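Local coordinates for CRISPR-associated protein, Cse1 family (Acidimicrobium ferrooxidans, PDB 4H3T) that probably serves as the large Cse1 subunit of a type I-E CRISPR Cascade complex, which recognises invading DNA, at residues F202-V206 against A343-V349; T400-A405 against R484-A488; E421-S426 against H438-K444. The protein carries 1 engineered substitution. All blocks are in the same frame, centred on the assembly; numbering follows the deposited sequence.

The three contacts run outward from the globular body to the far end of the C-terminal helices. Interaction 1, centred 11 Å from the centre of the chain, joins an edge strand to a helix in the body. Interaction 2, whose centre lies 23 Å from that of interaction 1 with nearest atoms about 11 Å apart, ties two helices of the C-terminal bundle together. Interaction 3 is nested in the loop that interaction 2 closes: the chain leaves along helix 397-415, forms the small ribbon of interaction 3, and returns along helix 445-473. The centres of interactions 2 and 3 are 33 Å apart and those of interactions 1 and 3 are 47 Å apart, and no two contacts touch.

Interaction 1: F202-V206 against A343-V349; sequences FVAPV and AGVLSFV
A helix packs against the edge strand of a three-stranded antiparallel sheet in the globular body of this Cse1 protein. Strand 202-206 and helix 344-349 run in nearly the same direction, with short-segment axes at 27° and 8.3 Å apart at closest approach. The strand is extended, with V203 CA 7.1 Å from A343 CA and A204 CA 6.8 Å from V345 CA. No hydrogen bond crosses between them; the contact is apolar and buries 252 Å². V203, in the p rotamer, points toward the helix: CG1 meets CB of the N-cap residue A343 at 3.3 Å, and CG2 lies 4.4 Å from CD1 of L346 (rotamer m, t). A204 faces away, though its CA is 4.3 Å from V345 CG1. V345 and V349, one helical turn apart and joined by the 2.9 Å bond from V349 N to V345 O, both meet P205. The proline CD touches V345 CG2 (chi1 p) at 3.5 Å, and its CG lies 3.9 Å from V349 CG2 (chi1 t).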
# COMPACT_ATOMS: atom_id res chain seq x y z
N PHE A 202 -2.78 -0.42 2.96
CA PHE A 202 -3.52 -0.03 1.73
C PHE A 202 -3.41 -1.09 0.65
O PHE A 202 -2.34 -1.65 0.45
CB PHE A 202 -2.98 1.27 1.25
CG PHE A 202 -3.49 1.75 -0.10
CD1 PHE A 202 -4.63 2.54 -0.20
CD2 PHE A 202 -2.87 1.33 -1.28
CE1 PHE A 202 -5.11 2.92 -1.46
CE2 PHE A 202 -3.32 1.76 -2.50
CZ PHE A 202 -4.45 2.53 -2.59
N VAL A 203 -4.53 -1.41 0.02
CA VAL A 203 -4.59 -2.33 -1.10
C VAL A 203 -5.59 -1.76 -2.10
O VAL A 203 -6.67 -1.38 -1.71
CB VAL A 203 -4.88 -3.81 -0.73
CG1 VAL A 203 -6.22 -3.97 0.00
CG2 VAL A 203 -4.87 -4.68 -2.00
N ALA A 204 -5.24 -1.74 -3.37
CA ALA A 204 -6.14 -1.25 -4.42
C ALA A 204 -5.82 -1.94 -5.74
O ALA A 204 -4.65 -2.19 -6.07
CB ALA A 204 -6.05 0.26 -4.57
N PRO A 205 -6.85 -2.30 -6.50
CA PRO A 205 -6.60 -2.90 -7.80
C PRO A 205 -6.21 -1.85 -8.84
O PRO A 205 -6.67 -0.69 -8.84
CB PRO A 205 -7.95 -3.54 -8.16
CG PRO A 205 -8.93 -2.56 -7.55
CD PRO A 205 -8.31 -2.18 -6.24
N VAL A 206 -5.38 -2.27 -9.76
CA VAL A 206 -4.93 -1.43 -10.87
C VAL A 206 -5.18 -2.20 -12.16
O VAL A 206 -4.85 -3.40 -12.25
CB VAL A 206 -3.44 -1.06 -10.66
CG1 VAL A 206 -2.90 -0.28 -11.85
CG2 VAL A 206 -3.27 -0.27 -9.37
N ALA A 343 -10.22 -6.30 2.23
CA ALA A 343 -10.51 -4.93 1.78
C ALA A 343 -11.78 -4.94 0.95
O ALA A 343 -11.97 -5.82 0.11
CB ALA A 343 -9.37 -4.38 0.97
N GLY A 344 -12.68 -3.99 1.21
CA GLY A 344 -13.97 -3.99 0.53
C GLY A 344 -13.84 -3.89 -0.98
O GLY A 344 -14.65 -4.41 -1.73
N VAL A 345 -12.75 -3.27 -1.45
CA VAL A 345 -12.49 -3.13 -2.91
C VAL A 345 -12.26 -4.50 -3.55
O VAL A 345 -12.66 -4.74 -4.70
CB VAL A 345 -11.33 -2.13 -3.22
CG1 VAL A 345 -9.95 -2.67 -2.91
CG2 VAL A 345 -11.42 -1.71 -4.67
N LEU A 346 -11.65 -5.44 -2.79
CA LEU A 346 -11.44 -6.77 -3.32
C LEU A 346 -12.76 -7.56 -3.41
O LEU A 346 -12.93 -8.33 -4.36
CB LEU A 346 -10.39 -7.49 -2.45
CG LEU A 346 -8.97 -6.84 -2.47
CD1 LEU A 346 -8.00 -7.72 -1.66
CD2 LEU A 346 -8.46 -6.63 -3.85
N SER A 347 -13.65 -7.39 -2.44
CA SER A 347 -15.00 -8.00 -2.47
C SER A 347 -15.77 -7.41 -3.62
O SER A 347 -16.46 -8.12 -4.30
CB SER A 347 -15.74 -7.70 -1.18
OG SER A 347 -15.09 -8.20 -0.02
N PHE A 348 -15.59 -6.10 -3.92
CA PHE A 348 -16.26 -5.56 -5.09
C PHE A 348 -15.73 -6.21 -6.39
O PHE A 348 -16.50 -6.70 -7.21
CB PHE A 348 -16.07 -4.03 -5.15
CG PHE A 348 -16.63 -3.45 -6.41
CD1 PHE A 348 -17.98 -3.61 -6.73
CD2 PHE A 348 -15.82 -2.73 -7.28
CE1 PHE A 348 -18.51 -3.04 -7.87
CE2 PHE A 348 -16.35 -2.22 -8.47
CZ PHE A 348 -17.70 -2.37 -8.75
N VAL A 349 -14.39 -6.20 -6.57
CA VAL A 349 -13.73 -6.72 -7.79
C VAL A 349 -14.05 -8.25 -8.00
O VAL A 349 -14.09 -8.73 -9.14
CB VAL A 349 -12.18 -6.46 -7.78
CG1 VAL A 349 -11.47 -7.18 -8.94
CG2 VAL A 349 -11.91 -4.98 -7.90

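Interaction 2: T400-A405 against R484-A488; sequences TVAIDA and RAEWA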
# COMPACT_ATOMS: atom_id res chain seq x y z
N THR A 400 -6.99 -21.61 -2.86
CA THR A 400 -6.39 -22.69 -2.08
C THR A 400 -5.05 -23.14 -2.70
O THR A 400 -4.06 -23.30 -1.95
CB THR A 400 -7.37 -23.86 -1.93
OG1 THR A 400 -8.53 -23.35 -1.26
CG2 THR A 400 -6.79 -25.06 -1.12
N VAL A 401 -4.99 -23.35 -4.02
CA VAL A 401 -3.71 -23.74 -4.64
C VAL A 401 -2.70 -22.58 -4.51
O VAL A 401 -1.50 -22.82 -4.27
CB VAL A 401 -3.85 -24.25 -6.12
CG1 VAL A 401 -4.23 -23.15 -7.09
CG2 VAL A 401 -2.58 -24.95 -6.57
N ALA A 402 -3.16 -21.32 -4.69
CA ALA A 402 -2.23 -20.18 -4.54
C ALA A 402 -1.62 -20.11 -3.12
O ALA A 402 -0.42 -19.94 -2.98
CB ALA A 402 -2.91 -18.89 -4.84
N ILE A 403 -2.46 -20.22 -2.08
CA ILE A 403 -2.00 -20.21 -0.68
C ILE A 403 -1.13 -21.45 -0.39
O ILE A 403 -0.07 -21.33 0.22
CB ILE A 403 -3.22 -20.13 0.28
CG1 ILE A 403 -3.94 -18.75 0.14
CG2 ILE A 403 -2.80 -20.37 1.73
CD1 ILE A 403 -3.15 -17.52 0.64
N ASP A 404 -1.56 -22.62 -0.84
CA ASP A 404 -0.81 -23.85 -0.61
C ASP A 404 0.57 -23.81 -1.26
O ASP A 404 1.50 -24.46 -0.77
CB ASP A 404 -1.55 -25.07 -1.10
CG ASP A 404 -2.76 -25.43 -0.29
OD1 ASP A 404 -2.97 -24.82 0.77
OD2 ASP A 404 -3.54 -26.30 -0.75
N ALA A 405 0.68 -23.14 -2.38
CA ALA A 405 1.95 -22.99 -3.11
C ALA A 405 2.93 -22.14 -2.31
O ALA A 405 4.14 -22.42 -2.32
CB ALA A 405 1.72 -22.38 -4.49
N ARG A 484 -0.45 -27.19 -9.52
CA ARG A 484 -0.05 -27.69 -8.18
C ARG A 484 1.17 -28.62 -8.37
O ARG A 484 2.22 -28.38 -7.77
CB ARG A 484 -1.25 -28.42 -7.53
CG ARG A 484 -1.07 -28.87 -6.11
CD ARG A 484 -2.37 -29.47 -5.56
NE ARG A 484 -3.32 -28.48 -5.02
CZ ARG A 484 -3.32 -27.97 -3.79
NH1 ARG A 484 -2.38 -28.32 -2.92
NH2 ARG A 484 -4.27 -27.14 -3.41
N ALA A 485 1.08 -29.59 -9.31
CA ALA A 485 2.20 -30.49 -9.63
C ALA A 485 3.39 -29.71 -10.28
O ALA A 485 4.56 -29.96 -9.93
CB ALA A 485 1.72 -31.65 -10.52
N GLU A 486 3.12 -28.75 -11.16
CA GLU A 486 4.21 -27.94 -11.75
C GLU A 486 4.98 -27.14 -10.74
O GLU A 486 6.21 -27.09 -10.78
CB GLU A 486 3.65 -26.94 -12.77
CG GLU A 486 3.14 -27.68 -14.00
CD GLU A 486 2.24 -26.80 -14.86
OE1 GLU A 486 1.99 -25.62 -14.51
OE2 GLU A 486 1.76 -27.32 -15.88
N TRP A 487 4.25 -26.47 -9.83
CA TRP A 487 4.90 -25.66 -8.82
C TRP A 487 5.78 -26.58 -7.89
O TRP A 487 6.90 -26.22 -7.54
CB TRP A 487 3.87 -24.91 -8.01
CG TRP A 487 4.49 -24.03 -6.95
CD1 TRP A 487 4.36 -24.15 -5.59
CD2 TRP A 487 5.31 -22.89 -7.18
NE1 TRP A 487 5.08 -23.17 -4.96
CE2 TRP A 487 5.64 -22.35 -5.92
CE3 TRP A 487 5.81 -22.26 -8.34
CZ2 TRP A 487 6.47 -21.23 -5.78
CZ3 TRP A 487 6.64 -21.16 -8.20
CH2 TRP A 487 6.95 -20.64 -6.94
N ALA A 488 5.26 -27.76 -7.54
CA ALA A 488 5.99 -28.70 -6.69
C ALA A 488 7.36 -29.05 -7.29
O ALA A 488 8.37 -29.02 -6.60
CB ALA A 488 5.18 -29.98 -6.46
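The strongest link here is the salt bridge between R484 and D404. A single carboxylate oxygen, D404 OD2, accepts from both terminal nitrogens of the guanidinium, at 2.9 Å from R484 NH2 and 3.2 Å from R484 NH1. NH1 has a second partner in the backbone oxygen of F532, so the arginine also reaches the last residue of helix 511-532. A further hydrogen bond lies about a turn on along helix 481-504 and at the next residue of the other helix: W487 NE1 donates to A405 O at 2.9 Å, with a somewhat bent angle of 141° and the oxygen near the plane of the indole.

To get to D404, R484 runs out with chi1 and chi2 both t and then turns at chi3 (m). V401 CG2 lies over one face of its guanidinium, T400 CG2 sits at the edge 4.0 Å from NH2, and V401 CG2 also rests on R484 CB at 3.8 Å. The two segments belong to the first and third helices of the C-terminal four-helix bundle. They run nearly parallel (13° between the axes of the short segments, which approach to 10.7 Å), as expected when consecutive helices alternate in direction. V401 and, a turn later, D404 and A405 face R484 and W487, themselves three residues apart. Closer to the bundle interior, A405 CB packs on W487 CD1 at 3.4 Å. From the second helix, F470 and Y467 close in on the indole, Y467 edge-to-face, and both also touch A405; F532 comes up against A405 and D404 from the fourth helix.

Interaction 3: E421-S426 against H438-K444; sequences EARYLS and HRVPEGK
A short antiparallel pairing is the backbone of this contact. The chain makes a short 3-10 turn ending at Y424, with Y424 N bonded to E421 O at 2.9 Å, then extends through L425 into S426. S426 and R439 form a hydrogen-bonded antiparallel pair, CA atoms 5.4 Å apart: S426 N donates to R439 O at 2.8 Å, and R439 N to S426 O at 3.2 Å. S426 O also receives a CA-H contact from H438 CA at 3.5 Å.

A bound water bridges the segments, donating to Y424 O at 2.7 Å, accepting from K444 NZ at 2.6 Å and bonding S426 OG at 3.0 Å. K444 reaches it extended, chi2 to chi4 all t. R439 forms a two-pronged salt bridge with E442 in its own segment, NH1 to OE1 at 3.1 Å and NH2 to OE2 at 3.0 Å. E421 OE1 pairs with R452, H438 ND1 is hydrogen-bonded to E434 O, H438 O accepts from R520 NH2, and Q510 NE2 hydrogen-bonds to the oxygens of A422 and L425.

Beside the S426-R439 pair, L425 (chi1 t) puts CD1 4.0 Å from V440 CG2 and CD2 3.9 Å from H438 CB, while Y424 O lies 3.3 Å from P441 CD. K444 holds the N-cap position, right before helix 445-473. Together this is a two-stranded antiparallel ribbon in the connection between the first two helices of the C-terminal bundle.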
# COMPACT_ATOMS: atom_id res chain seq x y z
N GLU A 421 22.96 -24.98 8.01
CA GLU A 421 23.64 -25.14 9.29
C GLU A 421 24.78 -26.18 9.27
O GLU A 421 25.45 -26.36 10.31
CB GLU A 421 22.62 -25.52 10.36
CG GLU A 421 22.13 -26.94 10.30
CD GLU A 421 21.01 -27.19 11.29
OE1 GLU A 421 20.54 -26.22 11.92
OE2 GLU A 421 20.63 -28.37 11.44
N ALA A 422 24.94 -26.94 8.15
CA ALA A 422 25.93 -28.01 8.08
C ALA A 422 27.34 -27.53 8.43
O ALA A 422 28.07 -28.24 9.10
CB ALA A 422 25.94 -28.65 6.69
N ARG A 423 27.71 -26.34 8.00
CA ARG A 423 29.06 -25.84 8.32
C ARG A 423 29.29 -25.62 9.86
O ARG A 423 30.42 -25.51 10.28
CB ARG A 423 29.36 -24.56 7.52
CG ARG A 423 28.85 -23.24 7.99
CD ARG A 423 28.85 -22.22 6.80
NE ARG A 423 27.56 -22.37 6.14
CZ ARG A 423 26.76 -21.40 5.70
NH1 ARG A 423 25.56 -21.71 5.22
NH2 ARG A 423 27.15 -20.12 5.73
N TYR A 424 28.24 -25.61 10.67
CA TYR A 424 28.33 -25.37 12.11
C TYR A 424 28.00 -26.61 12.90
O TYR A 424 27.96 -26.57 14.11
CB TYR A 424 27.34 -24.23 12.53
CG TYR A 424 27.54 -22.95 11.75
CD1 TYR A 424 28.77 -22.30 11.74
CD2 TYR A 424 26.55 -22.47 10.91
CE1 TYR A 424 29.01 -21.22 10.91
CE2 TYR A 424 26.76 -21.36 10.12
CZ TYR A 424 27.97 -20.70 10.16
OH TYR A 424 28.19 -19.62 9.37
N LEU A 425 27.65 -27.69 12.22
CA LEU A 425 27.27 -28.89 12.94
C LEU A 425 28.46 -29.60 13.59
O LEU A 425 29.58 -29.60 13.04
CB LEU A 425 26.61 -29.85 11.95
CG LEU A 425 25.58 -30.77 12.47
CD1 LEU A 425 24.31 -30.05 12.76
CD2 LEU A 425 25.31 -31.92 11.46
N SER A 426 28.20 -30.14 14.79
CA SER A 426 29.08 -30.99 15.61
C SER A 426 28.65 -32.42 15.49
O SER A 426 27.49 -32.66 15.16
CB SER A 426 28.98 -30.60 17.11
OG SER A 426 29.77 -29.44 17.26
N HIS A 438 24.37 -35.40 15.92
CA HIS A 438 24.48 -34.43 14.85
C HIS A 438 23.69 -33.21 15.27
O HIS A 438 22.47 -33.16 15.08
CB HIS A 438 23.95 -34.99 13.54
CG HIS A 438 24.77 -36.08 12.92
ND1 HIS A 438 24.58 -37.40 13.28
CD2 HIS A 438 25.71 -36.01 11.95
CE1 HIS A 438 25.46 -38.10 12.56
NE2 HIS A 438 26.15 -37.31 11.73
N ARG A 439 24.38 -32.24 15.87
CA ARG A 439 23.74 -31.08 16.46
C ARG A 439 24.61 -29.82 16.31
O ARG A 439 25.85 -29.89 16.25
CB ARG A 439 23.47 -31.37 17.94
CG ARG A 439 24.74 -31.51 18.77
CD ARG A 439 24.52 -32.00 20.16
NE ARG A 439 23.46 -31.29 20.88
CZ ARG A 439 23.62 -30.21 21.64
NH1 ARG A 439 24.82 -29.64 21.77
NH2 ARG A 439 22.58 -29.67 22.27
N VAL A 440 23.96 -28.67 16.35
CA VAL A 440 24.66 -27.39 16.37
C VAL A 440 25.00 -27.13 17.83
O VAL A 440 24.09 -27.08 18.63
CB VAL A 440 23.84 -26.22 15.79
CG1 VAL A 440 24.59 -24.91 15.98
CG2 VAL A 440 23.49 -26.46 14.34
N PRO A 441 26.24 -26.93 18.20
CA PRO A 441 26.50 -26.60 19.62
C PRO A 441 25.90 -25.24 20.01
O PRO A 441 25.68 -24.35 19.16
CB PRO A 441 28.02 -26.62 19.73
CG PRO A 441 28.54 -26.52 18.39
CD PRO A 441 27.46 -26.86 17.38
N GLU A 442 25.58 -25.12 21.28
CA GLU A 442 24.89 -23.94 21.82
C GLU A 442 25.66 -22.61 21.50
O GLU A 442 25.00 -21.64 21.12
CB GLU A 442 24.70 -24.08 23.36
CG GLU A 442 23.65 -25.13 23.73
CD GLU A 442 24.02 -26.61 23.75
OE1 GLU A 442 25.14 -27.01 23.33
OE2 GLU A 442 23.15 -27.40 24.18
N GLY A 443 27.00 -22.62 21.57
CA GLY A 443 27.82 -21.45 21.24
C GLY A 443 27.67 -20.97 19.80
O GLY A 443 27.95 -19.80 19.55
N LYS A 444 27.17 -21.82 18.86
CA LYS A 444 26.95 -21.45 17.44
C LYS A 444 25.49 -21.41 17.06
O LYS A 444 25.18 -21.17 15.87
CB LYS A 444 27.65 -22.46 16.54
CG LYS A 444 29.17 -22.44 16.73
CD LYS A 444 29.83 -23.45 15.85
CE LYS A 444 31.30 -23.72 16.19
NZ LYS A 444 31.77 -24.99 15.56
O HOH W 1 30.34 -27.14 15.35